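Local coordinates for McyG protein (Microcystis aeruginosa PCC 7806, PDB 4R0M) that probably activates phenylalanine or a related acid as an acyl-adenylate for loading onto its peptidyl carrier domain in microcystin synthesis, at residues I67-K72 and P169-Q174. Numbering follows the deposited sequence.
Sequences IKLGHK and PILDPQ
Leu69 reaches across to Pro169 and Leu171 with a single methyl group. Its CB points toward the other loop but touches nothing there; neither does CG. CG is swung anti to the backbone N (chi1 -171°), which carries the branch outward from the chain. Only one of the two methyls then arrives: Leu69 CD1 sits 3.8 Å from Pro169 CB. Pro169 CG is only slightly farther from Leu69 CD1, at 4.0 Å. The two side chains run past each other in opposite directions, the methyl lying beside the CB-CG bond of Pro169. On Leu171 the CD2 methyl approaches the same Leu69 CD1, the pair standing 4.1 Å apart.

Leu69 is carried by a type II turn from Lys68 to His71, closed by His71 N to Lys68 O at 3.2 Å. The His71 imidazole lies across the open end of the turn, on the side away from Leu69. His71 ND1 accepts a hydrogen bond of 3.1 Å from Lys68 N, which comes in 36° out of the ring plane. The turn lies in the loop between helix 48-64 and strand 72-76, a strand of a four-stranded parallel sheet, while Pro169 and Leu171 belong to the loop leading into strand 176-182; both loops fall within the AMP-binding region of the adenylation domain.

No hydrogen bond or charge pair links the two loops, and just 86 Å² is buried; this is a light, purely apolar touch at the surface, with little directional preference of its own.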
loop_
_atom_site.group_PDB
_atom_site.type_symbol
_atom_site.label_atom_id
_atom_site.label_comp_id
_atom_site.label_asym_id
_atom_site.label_seq_id
_atom_site.Cartn_x
_atom_site.Cartn_y
_atom_site.Cartn_z
ATOM N N ILE A 67 -16.785 -19.962 -15.339
ATOM C CA ILE A 67 -16.011 -18.728 -15.459
ATOM C C ILE A 67 -15.106 -18.814 -16.684
ATOM O O ILE A 67 -14.243 -19.688 -16.773
ATOM C CB ILE A 67 -15.181 -18.431 -14.186
ATOM C CG1 ILE A 67 -16.070 -18.433 -12.927
ATOM C CG2 ILE A 67 -14.417 -17.121 -14.329
ATOM C CD1 ILE A 67 -17.221 -17.443 -12.940
ATOM N N LYS A 68 -15.312 -17.896 -17.621
ATOM C CA LYS A 68 -14.632 -17.934 -18.912
ATOM C C LYS A 68 -13.587 -16.830 -19.053
ATOM O O LYS A 68 -13.490 -15.937 -18.207
ATOM C CB LYS A 68 -15.655 -17.848 -20.054
ATOM C CG LYS A 68 -16.674 -18.982 -20.064
ATOM C CD LYS A 68 -17.589 -18.925 -21.281
ATOM C CE LYS A 68 -18.663 -17.856 -21.142
ATOM N NZ LYS A 68 -19.506 -17.761 -22.367
ATOM N N LEU A 69 -12.801 -16.914 -20.125
ATOM C CA LEU A 69 -11.797 -15.908 -20.455
ATOM C C LEU A 69 -12.448 -14.531 -20.563
ATOM O O LEU A 69 -13.530 -14.395 -21.130
ATOM C CB LEU A 69 -11.096 -16.282 -21.768
ATOM C CG LEU A 69 -9.856 -15.496 -22.210
ATOM C CD1 LEU A 69 -8.874 -16.417 -22.920
ATOM C CD2 LEU A 69 -10.221 -14.312 -23.093
ATOM N N GLY A 70 -11.790 -13.521 -20.002
ATOM C CA GLY A 70 -12.302 -12.154 -20.044
ATOM C C GLY A 70 -13.233 -11.788 -18.900
ATOM O O GLY A 70 -13.464 -10.605 -18.643
ATOM N N HIS A 71 -13.774 -12.795 -18.216
ATOM C CA HIS A 71 -14.621 -12.567 -17.049
ATOM C C HIS A 71 -13.809 -12.107 -15.876
ATOM O O HIS A 71 -12.593 -12.307 -15.831
ATOM C CB HIS A 71 -15.398 -13.826 -16.665
ATOM C CG HIS A 71 -16.574 -14.128 -17.568
ATOM N ND1 HIS A 71 -17.149 -15.347 -17.619
ATOM C CD2 HIS A 71 -17.272 -13.324 -18.471
ATOM C CE1 HIS A 71 -18.166 -15.324 -18.502
ATOM N NE2 HIS A 71 -18.238 -14.086 -19.024
ATOM N N LYS A 72 -14.484 -11.487 -14.913
ATOM C CA LYS A 72 -13.838 -11.019 -13.695
ATOM C C LYS A 72 -14.296 -11.826 -12.488
ATOM O O LYS A 72 -15.445 -12.272 -12.429
ATOM C CB LYS A 72 -14.105 -9.526 -13.494
ATOM C CG LYS A 72 -13.269 -8.639 -14.407
ATOM C CD LYS A 72 -13.875 -7.262 -14.592
ATOM C CE LYS A 72 -14.729 -7.185 -15.848
ATOM N NZ LYS A 72 -13.897 -7.005 -17.069
ATOM N N PRO A 169 -4.521 -20.526 -22.821
ATOM C CA PRO A 169 -4.751 -19.562 -23.900
ATOM C C PRO A 169 -3.539 -18.675 -24.163
ATOM O O PRO A 169 -2.793 -18.358 -23.238
ATOM C CB PRO A 169 -5.914 -18.718 -23.375
ATOM C CG PRO A 169 -5.803 -18.804 -21.892
ATOM C CD PRO A 169 -5.300 -20.190 -21.612
ATOM N N ILE A 170 -3.346 -18.291 -25.423
ATOM C CA ILE A 170 -2.312 -17.323 -25.782
ATOM C C ILE A 170 -2.934 -15.936 -25.689
ATOM O O ILE A 170 -3.953 -15.659 -26.325
ATOM C CB ILE A 170 -1.723 -17.572 -27.192
ATOM C CG1 ILE A 170 -1.321 -19.045 -27.357
ATOM C CG2 ILE A 170 -0.529 -16.655 -27.440
ATOM C CD1 ILE A 170 -1.020 -19.461 -28.783
ATOM N N LEU A 171 -2.316 -15.072 -24.888
ATOM C CA LEU A 171 -2.914 -13.786 -24.546
ATOM C C LEU A 171 -2.168 -12.599 -25.145
ATOM O O LEU A 171 -0.962 -12.668 -25.401
ATOM C CB LEU A 171 -3.001 -13.632 -23.022
ATOM C CG LEU A 171 -3.689 -14.746 -22.227
ATOM C CD1 LEU A 171 -3.245 -14.713 -20.771
ATOM C CD2 LEU A 171 -5.206 -14.661 -22.342
ATOM N N ASP A 172 -2.904 -11.514 -25.370
ATOM C CA ASP A 172 -2.319 -10.242 -25.761
ATOM C C ASP A 172 -1.813 -9.551 -24.496
ATOM O O ASP A 172 -2.584 -9.344 -23.557
ATOM C CB ASP A 172 -3.374 -9.372 -26.451
ATOM C CG ASP A 172 -2.776 -8.204 -27.216
ATOM O OD1 ASP A 172 -1.783 -7.604 -26.755
ATOM O OD2 ASP A 172 -3.320 -7.875 -28.292
ATOM N N PRO A 173 -0.514 -9.200 -24.458
ATOM C CA PRO A 173 0.024 -8.471 -23.304
ATOM C C PRO A 173 -0.623 -7.094 -23.096
ATOM O O PRO A 173 -0.510 -6.523 -22.005
ATOM C CB PRO A 173 1.519 -8.330 -23.631
ATOM C CG PRO A 173 1.630 -8.575 -25.098
ATOM C CD PRO A 173 0.540 -9.549 -25.426
ATOM N N GLN A 174 -1.296 -6.582 -24.126
ATOM C CA GLN A 174 -2.019 -5.306 -24.045
ATOM C C GLN A 174 -3.437 -5.459 -23.478
ATOM O O GLN A 174 -4.123 -4.465 -23.232
ATOM C CB GLN A 174 -2.064 -4.608 -25.412
ATOM C CG GLN A 174 -0.722 -4.084 -25.917
ATOM C CD GLN A 174 -0.284 -2.792 -25.243
ATOM O OE1 GLN A 174 -0.171 -2.716 -24.016
ATOM N NE2 GLN A 174 -0.021 -1.769 -26.049
#